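Local coordinates for protein (endonuclease) (Salmonella typhimurium, PDB 1BYS) that is an endonuclease of the PLD-like family, built on a mixed sheet flanked by helices, at residues 37-42 against 112-117. Residues are numbered along the deposited sequence; the frame is centred on the assembly and turned at random.
Sequences FTAPDI and FTKAAE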
loop_
_atom_site.group_PDB
_atom_site.type_symbol
_atom_site.label_atom_id
_atom_site.label_comp_id
_atom_site.label_asym_id
_atom_site.label_seq_id
_atom_site.Cartn_x
_atom_site.Cartn_y
_atom_site.Cartn_z
ATOM N N PHE A 37 11.959 -7.451 2.001
ATOM C CA PHE A 37 12.052 -7.687 3.442
ATOM C C PHE A 37 13.500 -7.412 3.890
ATOM O O PHE A 37 14.319 -8.333 3.974
ATOM C CB PHE A 37 11.666 -9.146 3.694
ATOM C CG PHE A 37 11.365 -9.484 5.134
ATOM C CD1 PHE A 37 10.299 -8.905 5.786
ATOM C CD2 PHE A 37 12.111 -10.453 5.796
ATOM C CE1 PHE A 37 9.958 -9.284 7.067
ATOM C CE2 PHE A 37 11.793 -10.843 7.068
ATOM C CZ PHE A 37 10.706 -10.259 7.716
ATOM N N THR A 38 13.813 -6.156 4.207
ATOM C CA THR A 38 15.185 -5.842 4.556
ATOM C C THR A 38 15.479 -4.834 5.661
ATOM O O THR A 38 16.593 -4.805 6.157
ATOM C CB THR A 38 15.915 -5.322 3.334
ATOM O OG1 THR A 38 15.382 -4.032 3.014
ATOM C CG2 THR A 38 15.729 -6.242 2.150
ATOM N N ALA A 39 14.523 -3.991 6.031
ATOM C CA ALA A 39 14.775 -2.979 7.055
ATOM C C ALA A 39 15.225 -3.526 8.429
ATOM O O ALA A 39 14.448 -4.144 9.164
ATOM C CB ALA A 39 13.545 -2.095 7.206
ATOM N N PRO A 40 16.486 -3.276 8.808
ATOM C CA PRO A 40 16.995 -3.765 10.102
ATOM C C PRO A 40 16.190 -3.345 11.341
ATOM O O PRO A 40 15.963 -4.170 12.232
ATOM C CB PRO A 40 18.435 -3.239 10.147
ATOM C CG PRO A 40 18.793 -3.036 8.681
ATOM C CD PRO A 40 17.509 -2.535 8.056
ATOM N N ASP A 41 15.752 -2.084 11.414
ATOM C CA ASP A 41 14.991 -1.664 12.590
ATOM C C ASP A 41 13.635 -2.376 12.668
ATOM O O ASP A 41 13.083 -2.581 13.754
ATOM C CB ASP A 41 14.849 -0.139 12.625
ATOM C CG ASP A 41 16.151 0.541 13.021
ATOM O OD1 ASP A 41 16.900 -0.027 13.854
ATOM O OD2 ASP A 41 16.434 1.631 12.486
ATOM N N ILE A 42 13.106 -2.768 11.516
ATOM C CA ILE A 42 11.835 -3.485 11.487
ATOM C C ILE A 42 12.093 -4.908 12.016
ATOM O O ILE A 42 11.328 -5.447 12.821
ATOM C CB ILE A 42 11.305 -3.593 10.047
ATOM C CG1 ILE A 42 10.873 -2.208 9.545
ATOM C CG2 ILE A 42 10.181 -4.636 9.990
ATOM C CD1 ILE A 42 9.903 -1.502 10.435
ATOM N N PHE A 112 8.992 -2.766 3.719
ATOM C CA PHE A 112 9.831 -2.806 4.906
ATOM C C PHE A 112 11.307 -2.780 4.540
ATOM O O PHE A 112 12.067 -3.748 4.744
ATOM C CB PHE A 112 9.437 -4.026 5.744
ATOM C CG PHE A 112 7.945 -4.117 5.964
ATOM C CD1 PHE A 112 7.307 -3.240 6.838
ATOM C CD2 PHE A 112 7.164 -4.989 5.213
ATOM C CE1 PHE A 112 5.907 -3.221 6.962
ATOM C CE2 PHE A 112 5.763 -4.983 5.322
ATOM C CZ PHE A 112 5.132 -4.094 6.198
ATOM N N THR A 113 11.702 -1.631 4.006
ATOM C CA THR A 113 13.076 -1.379 3.567
ATOM C C THR A 113 13.534 0.023 3.996
ATOM O O THR A 113 12.710 0.889 4.300
ATOM C CB THR A 113 13.200 -1.426 2.027
ATOM O OG1 THR A 113 12.557 -0.263 1.482
ATOM C CG2 THR A 113 12.565 -2.694 1.449
ATOM N N LYS A 114 14.843 0.259 4.001
ATOM C CA LYS A 114 15.353 1.574 4.368
ATOM C C LYS A 114 14.933 2.638 3.329
ATOM O O LYS A 114 14.706 3.798 3.673
ATOM C CB LYS A 114 16.886 1.520 4.503
ATOM C CG LYS A 114 17.382 0.546 5.591
ATOM C CD LYS A 114 16.437 0.494 6.807
ATOM C CE LYS A 114 17.189 0.736 8.142
ATOM N NZ LYS A 114 16.482 0.213 9.363
ATOM N N ALA A 115 14.818 2.232 2.065
ATOM C CA ALA A 115 14.405 3.152 1.003
ATOM C C ALA A 115 12.977 3.654 1.274
ATOM O O ALA A 115 12.669 4.831 1.056
ATOM C CB ALA A 115 14.468 2.447 -0.364
ATOM N N ALA A 116 12.121 2.759 1.757
ATOM C CA ALA A 116 10.744 3.118 2.069
ATOM C C ALA A 116 10.690 3.952 3.352
ATOM O O ALA A 116 9.729 4.684 3.585
ATOM C CB ALA A 116 9.908 1.866 2.238
ATOM N N GLU A 117 11.726 3.855 4.179
ATOM C CA GLU A 117 11.741 4.616 5.426
ATOM C C GLU A 117 12.259 6.051 5.276
ATOM O O GLU A 117 11.712 6.987 5.871
ATOM C CB GLU A 117 12.583 3.872 6.472
ATOM C CG GLU A 117 11.866 2.674 7.071
ATOM C CD GLU A 117 12.784 1.763 7.898
ATOM O OE1 GLU A 117 14.021 1.958 7.874
ATOM O OE2 GLU A 117 12.256 0.851 8.575
#
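Phe112 O accepts backbone hydrogen bonds from both Thr38 N (3.0 Å) and Ala39 N (2.8 Å). They join the two loops that lead into helices 40-51 and 114-118. The first donor lies nearly along the C=O axis. The second sits above the carbonyl plane, 35° out of it.

The charged contacts centre on Lys114. Its chain bends about CB-CG (chi2 -35°) and again about CG-CD, which brings NZ beside Pro40 CD. There NZ forms salt bridges with Asp41 OD2 and Glu117 OE1, each at 3.4 Å, whose hydrogen bonds are weak. The three residues make a salt-bridge network. Arg16 is the stronger partner of Asp41, so two cations share that carboxylate. They probably offset the charge of the two nearby acids.

The remaining contacts are van der Waals packing. Lys114 CE presses tightly on Pro40 CD at 3.3 Å, and Ala39 CB touches Phe112 O and Glu117 OE2. Ile42 CG2 approaches the Phe112 ring obliquely, and Val19 of helix 14-25 touches both residues. Thr38 OG1 rests against Thr113 CG2 (3.5 Å).

Thr113 OG1 accepts from Ala116 N at 3.1 Å, a side-chain N-cap of helix 114-118. Ala39 holds the N-cap position of helix 40-51. The arrangement thus pairs two helix starts within the PLD-like domain, with a bound tungstate about 8 Å from the Thr113 side chain.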